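Local coordinates for protein DNA endonuclease I-CeuI (Chlamydomonas eugametos, PDB 2EX5) that cuts DNA as a homodimeric LAGLIDADG homing endonuclease, making a magnesium-dependent staggered break that promotes homing of its own group I intron, at residues C[171-183]-C[195-207]. The protein carries 1 engineered substitution. Residues are numbered along the deposited sequence; the frame is centred on the assembly and turned at random.
With nucleotides of chain B.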
ATOM      1  N   LEU C 171     -17.276 -32.055 -12.449  1.00 48.22           N
ATOM      2  CA  LEU C 171     -16.877 -32.398 -11.051  1.00 48.30           C
ATOM      3  C   LEU C 171     -15.370 -32.660 -10.854  1.00 47.83           C
ATOM      4  O   LEU C 171     -14.772 -32.178  -9.902  1.00 47.76           O
ATOM      5  CB  LEU C 171     -17.728 -33.563 -10.535  1.00 48.08           C
ATOM      6  CG  LEU C 171     -17.818 -33.931  -9.040  1.00 49.56           C
ATOM      7  CD1 LEU C 171     -16.870 -35.159  -8.676  1.00 49.55           C
ATOM      8  CD2 LEU C 171     -17.690 -32.721  -8.029  1.00 47.62           C
ATOM      9  N   GLU C 172     -14.749 -33.358 -11.786  1.00 46.63           N
ATOM     10  CA  GLU C 172     -13.357 -33.764 -11.639  1.00 47.02           C
ATOM     11  C   GLU C 172     -12.350 -32.608 -11.669  1.00 46.58           C
ATOM     12  O   GLU C 172     -11.444 -32.509 -10.825  1.00 47.21           O
ATOM     13  CB  GLU C 172     -13.020 -34.806 -12.727  1.00 46.63           C
ATOM     14  CG  GLU C 172     -13.702 -36.172 -12.465  1.00 49.14           C
ATOM     15  CD  GLU C 172     -13.613 -36.687 -10.989  1.00 49.42           C
ATOM     16  OE1 GLU C 172     -12.534 -36.694 -10.358  1.00 49.76           O
ATOM     17  OE2 GLU C 172     -14.655 -37.101 -10.470  1.00 51.48           O
ATOM     18  N   GLN C 173     -12.477 -31.760 -12.676  1.00 45.70           N
ATOM     19  CA  GLN C 173     -11.652 -30.594 -12.787  1.00 44.53           C
ATOM     20  C   GLN C 173     -11.952 -29.631 -11.652  1.00 43.37           C
ATOM     21  O   GLN C 173     -11.027 -29.023 -11.185  1.00 44.19           O
ATOM     22  CB  GLN C 173     -11.887 -29.901 -14.103  1.00 46.33           C
ATOM     23  CG  GLN C 173     -11.438 -30.690 -15.283  1.00 48.35           C
ATOM     24  CD  GLN C 173     -10.784 -29.824 -16.302  1.00 50.73           C
ATOM     25  OE1 GLN C 173     -11.448 -29.349 -17.194  1.00 53.79           O
ATOM     26  NE2 GLN C 173      -9.478 -29.549 -16.142  1.00 51.67           N
ATOM     27  N   LEU C 174     -13.217 -29.481 -11.233  1.00 41.86           N
ATOM     28  CA  LEU C 174     -13.542 -28.633 -10.111  1.00 40.90           C
ATOM     29  C   LEU C 174     -12.768 -29.095  -8.913  1.00 41.85           C
ATOM     30  O   LEU C 174     -12.124 -28.267  -8.220  1.00 41.29           O
ATOM     31  CB  LEU C 174     -15.012 -28.655  -9.750  1.00 41.37           C
ATOM     32  CG  LEU C 174     -15.315 -27.847  -8.451  1.00 42.05           C
ATOM     33  CD1 LEU C 174     -15.020 -26.356  -8.514  1.00 42.33           C
ATOM     34  CD2 LEU C 174     -16.734 -27.966  -8.016  1.00 42.66           C
ATOM     35  N   VAL C 175     -12.855 -30.415  -8.652  1.00 41.29           N
ATOM     36  CA  VAL C 175     -12.162 -31.017  -7.481  1.00 40.52           C
ATOM     37  C   VAL C 175     -10.677 -30.988  -7.691  1.00 40.74           C
ATOM     38  O   VAL C 175      -9.930 -30.556  -6.820  1.00 43.29           O
ATOM     39  CB  VAL C 175     -12.760 -32.421  -7.041  1.00 39.90           C
ATOM     40  CG1 VAL C 175     -11.948 -33.083  -5.946  1.00 36.08           C
ATOM     41  CG2 VAL C 175     -14.216 -32.277  -6.593  1.00 36.19           C
ATOM     42  N   ASN C 176     -10.223 -31.334  -8.868  1.00 41.68           N
ATOM     43  CA  ASN C 176      -8.781 -31.597  -9.017  1.00 42.85           C
ATOM     44  C   ASN C 176      -7.849 -30.507  -9.515  1.00 42.46           C
ATOM     45  O   ASN C 176      -6.722 -30.510  -9.095  1.00 43.28           O
ATOM     46  CB  ASN C 176      -8.553 -32.848  -9.836  1.00 44.70           C
ATOM     47  CG  ASN C 176      -9.055 -34.082  -9.140  1.00 47.26           C
ATOM     48  OD1 ASN C 176      -8.598 -34.439  -8.056  1.00 47.97           O
ATOM     49  ND2 ASN C 176      -9.992 -34.745  -9.767  1.00 47.28           N
ATOM     50  N   LYS C 177      -8.293 -29.658 -10.443  1.00 41.49           N
ATOM     51  CA  LYS C 177      -7.598 -28.446 -10.873  1.00 40.23           C
ATOM     52  C   LYS C 177      -8.109 -27.110 -10.191  1.00 37.59           C
ATOM     53  O   LYS C 177      -7.334 -26.427  -9.568  1.00 37.59           O
ATOM     54  CB  LYS C 177      -7.532 -28.394 -12.410  1.00 42.60           C
ATOM     55  CG  LYS C 177      -6.337 -29.298 -13.002  1.00 46.94           C
ATOM     56  CD  LYS C 177      -6.443 -29.541 -14.564  1.00 50.73           C
ATOM     57  CE  LYS C 177      -5.867 -30.925 -15.085  1.00 53.33           C
ATOM     58  NZ  LYS C 177      -5.715 -32.049 -14.045  1.00 55.33           N
ATOM     59  N   ILE C 178      -9.400 -26.791 -10.218  1.00 33.70           N
ATOM     60  CA  ILE C 178      -9.893 -25.518  -9.665  1.00 31.43           C
ATOM     61  C   ILE C 178      -9.689 -25.277  -8.166  1.00 29.75           C
ATOM     62  O   ILE C 178      -9.032 -24.292  -7.751  1.00 29.54           O
ATOM     63  CB  ILE C 178     -11.343 -25.253 -10.104  1.00 31.40           C
ATOM     64  CG1 ILE C 178     -11.379 -25.127 -11.651  1.00 31.93           C
ATOM     65  CG2 ILE C 178     -11.975 -24.075  -9.299  1.00 30.39           C
ATOM     66  CD1 ILE C 178     -12.812 -24.761 -12.209  1.00 30.24           C
ATOM     67  N   LEU C 179     -10.185 -26.202  -7.356  1.00 27.81           N
ATOM     68  CA  LEU C 179     -10.157 -26.038  -5.912  1.00 28.96           C
ATOM     69  C   LEU C 179      -8.734 -25.962  -5.344  1.00 29.82           C
ATOM     70  O   LEU C 179      -8.442 -25.121  -4.442  1.00 30.28           O
ATOM     71  CB  LEU C 179     -10.985 -27.162  -5.251  1.00 29.84           C
ATOM     72  CG  LEU C 179     -12.376 -26.922  -4.671  1.00 28.63           C
ATOM     73  CD1 LEU C 179     -12.958 -25.501  -4.947  1.00 27.88           C
ATOM     74  CD2 LEU C 179     -13.401 -28.044  -4.947  1.00 26.35           C
ATOM     75  N   PRO C 180      -7.808 -26.793  -5.883  1.00 30.80           N
ATOM     76  CA  PRO C 180      -6.416 -26.684  -5.419  1.00 30.88           C
ATOM     77  C   PRO C 180      -5.770 -25.355  -5.711  1.00 31.51           C
ATOM     78  O   PRO C 180      -4.969 -24.926  -4.946  1.00 32.87           O
ATOM     79  CB  PRO C 180      -5.681 -27.804  -6.205  1.00 30.36           C
ATOM     80  CG  PRO C 180      -6.711 -28.830  -6.508  1.00 30.92           C
ATOM     81  CD  PRO C 180      -7.964 -27.930  -6.843  1.00 31.86           C
ATOM     82  N   ILE C 181      -6.053 -24.709  -6.828  1.00 32.29           N
ATOM     83  CA  ILE C 181      -5.527 -23.320  -7.000  1.00 31.83           C
ATOM     84  C   ILE C 181      -6.147 -22.368  -5.983  1.00 31.06           C
ATOM     85  O   ILE C 181      -5.429 -21.563  -5.373  1.00 32.72           O
ATOM     86  CB  ILE C 181      -5.835 -22.755  -8.433  1.00 32.51           C
ATOM     87  CG1 ILE C 181      -5.052 -23.517  -9.503  1.00 30.72           C
ATOM     88  CG2 ILE C 181      -5.527 -21.311  -8.456  1.00 30.09           C
ATOM     89  CD1 ILE C 181      -5.818 -23.495 -10.864  1.00 29.35           C
ATOM     90  N   TRP C 182      -7.472 -22.410  -5.827  1.00 28.71           N
ATOM     91  CA  TRP C 182      -8.118 -21.626  -4.748  1.00 27.11           C
ATOM     92  C   TRP C 182      -7.452 -21.752  -3.399  1.00 26.30           C
ATOM     93  O   TRP C 182      -7.166 -20.776  -2.720  1.00 23.61           O
ATOM     94  CB  TRP C 182      -9.598 -22.011  -4.614  1.00 25.17           C
ATOM     95  CG  TRP C 182     -10.198 -21.719  -3.220  1.00 25.92           C
ATOM     96  CD1 TRP C 182     -10.589 -20.526  -2.740  1.00 27.95           C
ATOM     97  CD2 TRP C 182     -10.543 -22.682  -2.217  1.00 26.77           C
ATOM     98  NE1 TRP C 182     -11.041 -20.640  -1.442  1.00 28.82           N
ATOM     99  CE2 TRP C 182     -11.115 -21.983  -1.140  1.00 29.67           C
ATOM    100  CE3 TRP C 182     -10.423 -24.082  -2.129  1.00 27.05           C
ATOM    101  CZ2 TRP C 182     -11.537 -22.640   0.060  1.00 28.28           C
ATOM    102  CZ3 TRP C 182     -10.887 -24.728  -0.957  1.00 25.28           C
ATOM    103  CH2 TRP C 182     -11.420 -24.010   0.112  1.00 27.96           C
ATOM    104  N   ASP C 183      -7.242 -23.020  -2.997  1.00 28.77           N
ATOM    105  CA  ASP C 183      -6.632 -23.390  -1.712  1.00 28.12           C
ATOM    106  C   ASP C 183      -5.235 -22.775  -1.551  1.00 28.19           C
ATOM    107  O   ASP C 183      -4.932 -22.239  -0.529  1.00 28.47           O
ATOM    108  CB  ASP C 183      -6.450 -24.958  -1.673  1.00 29.40           C
ATOM    109  CG  ASP C 183      -5.690 -25.414  -0.432  1.00 32.46           C
ATOM    110  OD1 ASP C 183      -6.152 -25.080   0.667  1.00 30.70           O
ATOM    111  OD2 ASP C 183      -4.635 -26.064  -0.577  1.00 35.55           O
ATOM    112  N   GLY C 195     -15.724 -19.875   4.166  1.00 33.34           N
ATOM    113  CA  GLY C 195     -16.777 -20.688   3.630  1.00 31.61           C
ATOM    114  C   GLY C 195     -16.382 -22.186   3.818  1.00 31.27           C
ATOM    115  O   GLY C 195     -17.273 -22.983   4.114  1.00 31.68           O
ATOM    116  N   PHE C 196     -15.096 -22.549   3.559  1.00 29.39           N
ATOM    117  CA  PHE C 196     -14.520 -23.914   3.848  1.00 30.40           C
ATOM    118  C   PHE C 196     -13.248 -23.910   4.701  1.00 31.49           C
ATOM    119  O   PHE C 196     -12.284 -23.105   4.458  1.00 32.01           O
ATOM    120  CB  PHE C 196     -14.370 -24.823   2.613  1.00 27.47           C
ATOM    121  CG  PHE C 196     -15.674 -25.009   1.873  1.00 30.65           C
ATOM    122  CD1 PHE C 196     -16.089 -24.080   0.877  1.00 27.38           C
ATOM    123  CD2 PHE C 196     -16.540 -26.066   2.195  1.00 28.63           C
ATOM    124  CE1 PHE C 196     -17.272 -24.207   0.239  1.00 27.57           C
ATOM    125  CE2 PHE C 196     -17.788 -26.213   1.546  1.00 30.99           C
ATOM    126  CZ  PHE C 196     -18.178 -25.268   0.553  1.00 30.17           C
ATOM    127  N   PRO C 197     -13.219 -24.822   5.724  1.00 31.24           N
ATOM    128  CA  PRO C 197     -12.087 -24.968   6.650  1.00 30.55           C
ATOM    129  C   PRO C 197     -10.792 -25.183   5.923  1.00 29.25           C
ATOM    130  O   PRO C 197      -9.770 -24.739   6.422  1.00 29.16           O
ATOM    131  CB  PRO C 197     -12.387 -26.326   7.391  1.00 32.41           C
ATOM    132  CG  PRO C 197     -13.725 -26.612   7.184  1.00 32.42           C
ATOM    133  CD  PRO C 197     -14.287 -25.778   6.034  1.00 32.36           C
ATOM    134  N   ASN C 198     -10.854 -25.979   4.853  1.00 28.15           N
ATOM    135  CA  ASN C 198      -9.681 -26.454   4.205  1.00 29.79           C
ATOM    136  C   ASN C 198     -10.020 -27.044   2.900  1.00 30.09           C
ATOM    137  O   ASN C 198     -11.162 -27.102   2.555  1.00 27.79           O
ATOM    138  CB  ASN C 198      -8.845 -27.481   5.059  1.00 31.65           C
ATOM    139  CG  ASN C 198      -9.526 -28.894   5.231  1.00 32.79           C
ATOM    140  OD1 ASN C 198     -10.728 -29.115   4.937  1.00 32.00           O
ATOM    141  ND2 ASN C 198      -8.703 -29.857   5.735  1.00 33.43           N
ATOM    142  N   LEU C 199      -9.015 -27.474   2.145  1.00 30.02           N
ATOM    143  CA  LEU C 199      -9.243 -28.057   0.826  1.00 30.52           C
ATOM    144  C   LEU C 199     -10.148 -29.339   0.755  1.00 33.62           C
ATOM    145  O   LEU C 199     -11.044 -29.492  -0.158  1.00 35.41           O
ATOM    146  CB  LEU C 199      -7.846 -28.263   0.187  1.00 27.81           C
ATOM    147  CG  LEU C 199      -7.875 -28.946  -1.174  1.00 28.16           C
ATOM    148  CD1 LEU C 199      -8.662 -28.091  -2.272  1.00 29.23           C
ATOM    149  CD2 LEU C 199      -6.620 -29.351  -1.733  1.00 26.63           C
ATOM    150  N   GLU C 200      -9.939 -30.269   1.708  1.00 36.17           N
ATOM    151  CA  GLU C 200     -10.613 -31.547   1.737  1.00 36.50           C
ATOM    152  C   GLU C 200     -12.105 -31.388   1.904  1.00 35.69           C
ATOM    153  O   GLU C 200     -12.878 -32.061   1.230  1.00 35.90           O
ATOM    154  CB  GLU C 200     -10.074 -32.383   2.944  1.00 41.00           C
ATOM    155  CG  GLU C 200      -8.663 -33.079   2.805  1.00 44.04           C
ATOM    156  CD  GLU C 200      -7.434 -32.124   2.751  1.00 47.67           C
ATOM    157  OE1 GLU C 200      -7.504 -30.903   3.103  1.00 48.83           O
ATOM    158  OE2 GLU C 200      -6.363 -32.622   2.322  1.00 50.81           O
ATOM    159  N   ALA C 201     -12.498 -30.594   2.901  1.00 33.88           N
ATOM    160  CA  ALA C 201     -13.834 -30.250   3.152  1.00 33.62           C
ATOM    161  C   ALA C 201     -14.573 -29.707   1.902  1.00 34.90           C
ATOM    162  O   ALA C 201     -15.778 -29.977   1.740  1.00 35.92           O
ATOM    163  CB  ALA C 201     -13.875 -29.236   4.293  1.00 32.52           C
ATOM    164  N   ALA C 202     -13.867 -28.981   1.029  1.00 34.06           N
ATOM    165  CA  ALA C 202     -14.476 -28.347  -0.170  1.00 34.41           C
ATOM    166  C   ALA C 202     -14.639 -29.357  -1.294  1.00 36.33           C
ATOM    167  O   ALA C 202     -15.710 -29.411  -1.981  1.00 38.08           O
ATOM    168  CB  ALA C 202     -13.665 -27.124  -0.639  1.00 28.68           C
ATOM    169  N   GLN C 203     -13.590 -30.156  -1.514  1.00 37.12           N
ATOM    170  CA  GLN C 203     -13.739 -31.314  -2.363  1.00 38.66           C
ATOM    171  C   GLN C 203     -14.846 -32.304  -1.884  1.00 40.70           C
ATOM    172  O   GLN C 203     -15.496 -32.871  -2.740  1.00 43.12           O
ATOM    173  CB  GLN C 203     -12.396 -32.032  -2.491  1.00 37.12           C
ATOM    174  CG  GLN C 203     -11.263 -31.195  -3.085  1.00 38.23           C
ATOM    175  CD  GLN C 203      -9.882 -31.765  -2.811  1.00 36.78           C
ATOM    176  OE1 GLN C 203      -9.586 -32.242  -1.711  1.00 40.24           O
ATOM    177  NE2 GLN C 203      -9.048 -31.713  -3.792  1.00 35.27           N
ATOM    178  N   ASP C 204     -15.074 -32.483  -0.564  1.00 40.52           N
ATOM    179  CA  ASP C 204     -16.040 -33.465  -0.043  1.00 41.97           C
ATOM    180  C   ASP C 204     -17.433 -32.928  -0.320  1.00 42.76           C
ATOM    181  O   ASP C 204     -18.351 -33.657  -0.652  1.00 43.01           O
ATOM    182  CB  ASP C 204     -15.994 -33.656   1.539  1.00 42.95           C
ATOM    183  CG  ASP C 204     -14.769 -34.456   2.094  1.00 45.20           C
ATOM    184  OD1 ASP C 204     -14.004 -35.094   1.304  1.00 47.30           O
ATOM    185  OD2 ASP C 204     -14.553 -34.391   3.370  1.00 45.82           O
ATOM    186  N   PHE C 205     -17.618 -31.651  -0.037  1.00 43.36           N
ATOM    187  CA  PHE C 205     -18.917 -31.002  -0.240  1.00 43.54           C
ATOM    188  C   PHE C 205     -19.355 -31.050  -1.716  1.00 43.42           C
ATOM    189  O   PHE C 205     -20.509 -31.318  -2.050  1.00 41.91           O
ATOM    190  CB  PHE C 205     -18.854 -29.552   0.291  1.00 43.83           C
ATOM    191  CG  PHE C 205     -20.163 -28.825   0.201  1.00 44.70           C
ATOM    192  CD1 PHE C 205     -21.053 -28.874   1.242  1.00 44.41           C
ATOM    193  CD2 PHE C 205     -20.518 -28.143  -0.959  1.00 45.59           C
ATOM    194  CE1 PHE C 205     -22.260 -28.235   1.144  1.00 46.40           C
ATOM    195  CE2 PHE C 205     -21.721 -27.508  -1.062  1.00 45.44           C
ATOM    196  CZ  PHE C 205     -22.582 -27.537  -0.015  1.00 46.55           C
ATOM    197  N   ALA C 206     -18.400 -30.823  -2.602  1.00 43.99           N
ATOM    198  CA  ALA C 206     -18.680 -30.839  -4.014  1.00 43.50           C
ATOM    199  C   ALA C 206     -19.068 -32.265  -4.383  1.00 44.18           C
ATOM    200  O   ALA C 206     -20.030 -32.490  -5.162  1.00 44.16           O
ATOM    201  CB  ALA C 206     -17.454 -30.384  -4.792  1.00 43.88           C
ATOM    202  N   ARG C 207     -18.359 -33.250  -3.826  1.00 44.23           N
ATOM    203  CA  ARG C 207     -18.804 -34.646  -4.125  1.00 44.28           C
ATOM    204  C   ARG C 207     -20.105 -35.057  -3.412  1.00 44.89           C
ATOM    205  O   ARG C 207     -20.845 -35.666  -4.112  1.00 45.52           O
ATOM    206  CB  ARG C 207     -17.716 -35.713  -4.001  1.00 44.77           C
ATOM    207  CG  ARG C 207     -16.416 -35.425  -4.700  1.00 44.09           C
ATOM    208  CD  ARG C 207     -15.462 -36.607  -4.660  1.00 45.60           C
ATOM    209  NE  ARG C 207     -14.792 -36.677  -5.953  1.00 47.41           N
ATOM    210  CZ  ARG C 207     -13.491 -36.492  -6.155  1.00 48.56           C
ATOM    211  NH1 ARG C 207     -13.010 -36.515  -7.397  1.00 49.02           N
ATOM    212  NH2 ARG C 207     -12.670 -36.281  -5.132  1.00 49.90           N
ATOM    213  OXT ARG C 207     -20.542 -34.826  -2.259  1.00 45.19           O
TER
ATOM    214  P    DC B  19     -14.247 -17.017   1.792  1.00 28.04           P
ATOM    215  OP1  DC B  19     -13.937 -18.095   2.781  1.00 32.23           O
ATOM    216  OP2  DC B  19     -14.187 -17.524   0.364  1.00 24.45           O
ATOM    217  O5'  DC B  19     -15.612 -16.336   2.118  1.00 28.20           O
ATOM    218  C5'  DC B  19     -15.794 -15.704   3.365  1.00 30.38           C
ATOM    219  C4'  DC B  19     -17.293 -15.414   3.483  1.00 30.67           C
ATOM    220  O4'  DC B  19     -17.540 -14.137   2.828  1.00 33.78           O
ATOM    221  C3'  DC B  19     -18.198 -16.391   2.764  1.00 33.97           C
ATOM    222  O3'  DC B  19     -19.212 -16.675   3.752  1.00 36.39           O
ATOM    223  C2'  DC B  19     -18.715 -15.622   1.510  1.00 32.87           C
ATOM    224  C1'  DC B  19     -18.586 -14.139   1.909  1.00 32.04           C
ATOM    225  N1   DC B  19     -18.119 -13.149   0.800  1.00 31.81           N
ATOM    226  C2   DC B  19     -18.893 -12.047   0.546  1.00 31.40           C
ATOM    227  O2   DC B  19     -19.973 -11.918   1.177  1.00 31.02           O
ATOM    228  N3   DC B  19     -18.514 -11.188  -0.455  1.00 31.45           N
ATOM    229  C4   DC B  19     -17.434 -11.360  -1.190  1.00 31.80           C
ATOM    230  N4   DC B  19     -17.163 -10.415  -2.116  1.00 30.34           N
ATOM    231  C5   DC B  19     -16.607 -12.479  -0.937  1.00 30.53           C
ATOM    232  C6   DC B  19     -16.998 -13.331   0.035  1.00 31.71           C
TER
HETATM  233  O   HOH W   1      -5.998 -26.980   2.522  1.00 43.13           O
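Leu199 plugs as a knob into the hole formed by Leu179, Pro180, Trp182 and Asp183, with its CD1 3.9 Å from Leu179 CB. With CG anti to the backbone N (chi1 177°), the branch runs toward helix 171-185, and CD1 meets the Leu179 carbonyl and Pro180 N, while CB lies 3.6 Å from Asp183 CG. One water, donating to Asp183 OD1 and accepting from Leu199 N, links the carboxylate to the Leu199 backbone. Asn198 is the N-cap of the second helix; its OD1 accepts from Ala201 N, which lies above the carbonyl plane. The benzo end of Trp182 reaches the same helix obliquely, CZ3 3.7 Å from Ala202 CB, and has Asn198 O at its ring edge. The short helix segments run nearly antiparallel (162°), the last helix of the chain folding back on helix 171-185 beside the beta-sheet of the LAGLIDADG fold: Leu179 and Trp182 also touch strand 63-71, and Leu174 and Leu179 touch strand 79-90. Just ahead of helix 199-206, Gly195 N donates to a phosphate oxygen of the DNA, OP1 of DC19 of chain B, at 2.9 Å. Further along, Gln203 lays its CG 3.5 Å from Val175 CG1 and sends NE2 to Val175 O in a weak but straight bond (3.4 Å, 175°). An alanine here would take away CG and the amide, and would probably leave Val175 O without this weak bond and open a gap beside Val175 CG1. Ala206 CB points into the interface and meets Leu171 CD2, Leu174 CD2 and Val175 CG2. At the C-terminus, Arg207 bends at chi3, and Val175 CG1 lies over one face of its guanidinium, 3.4 Å from NH2; Glu172 OE1 approaches the edge and forms a salt bridge to Arg207 NH1 at 3.0 Å, the two planes 24° apart. The Leu171 side chain crosses that of Arg207 at about a right angle, its CD1 against Arg207 NE.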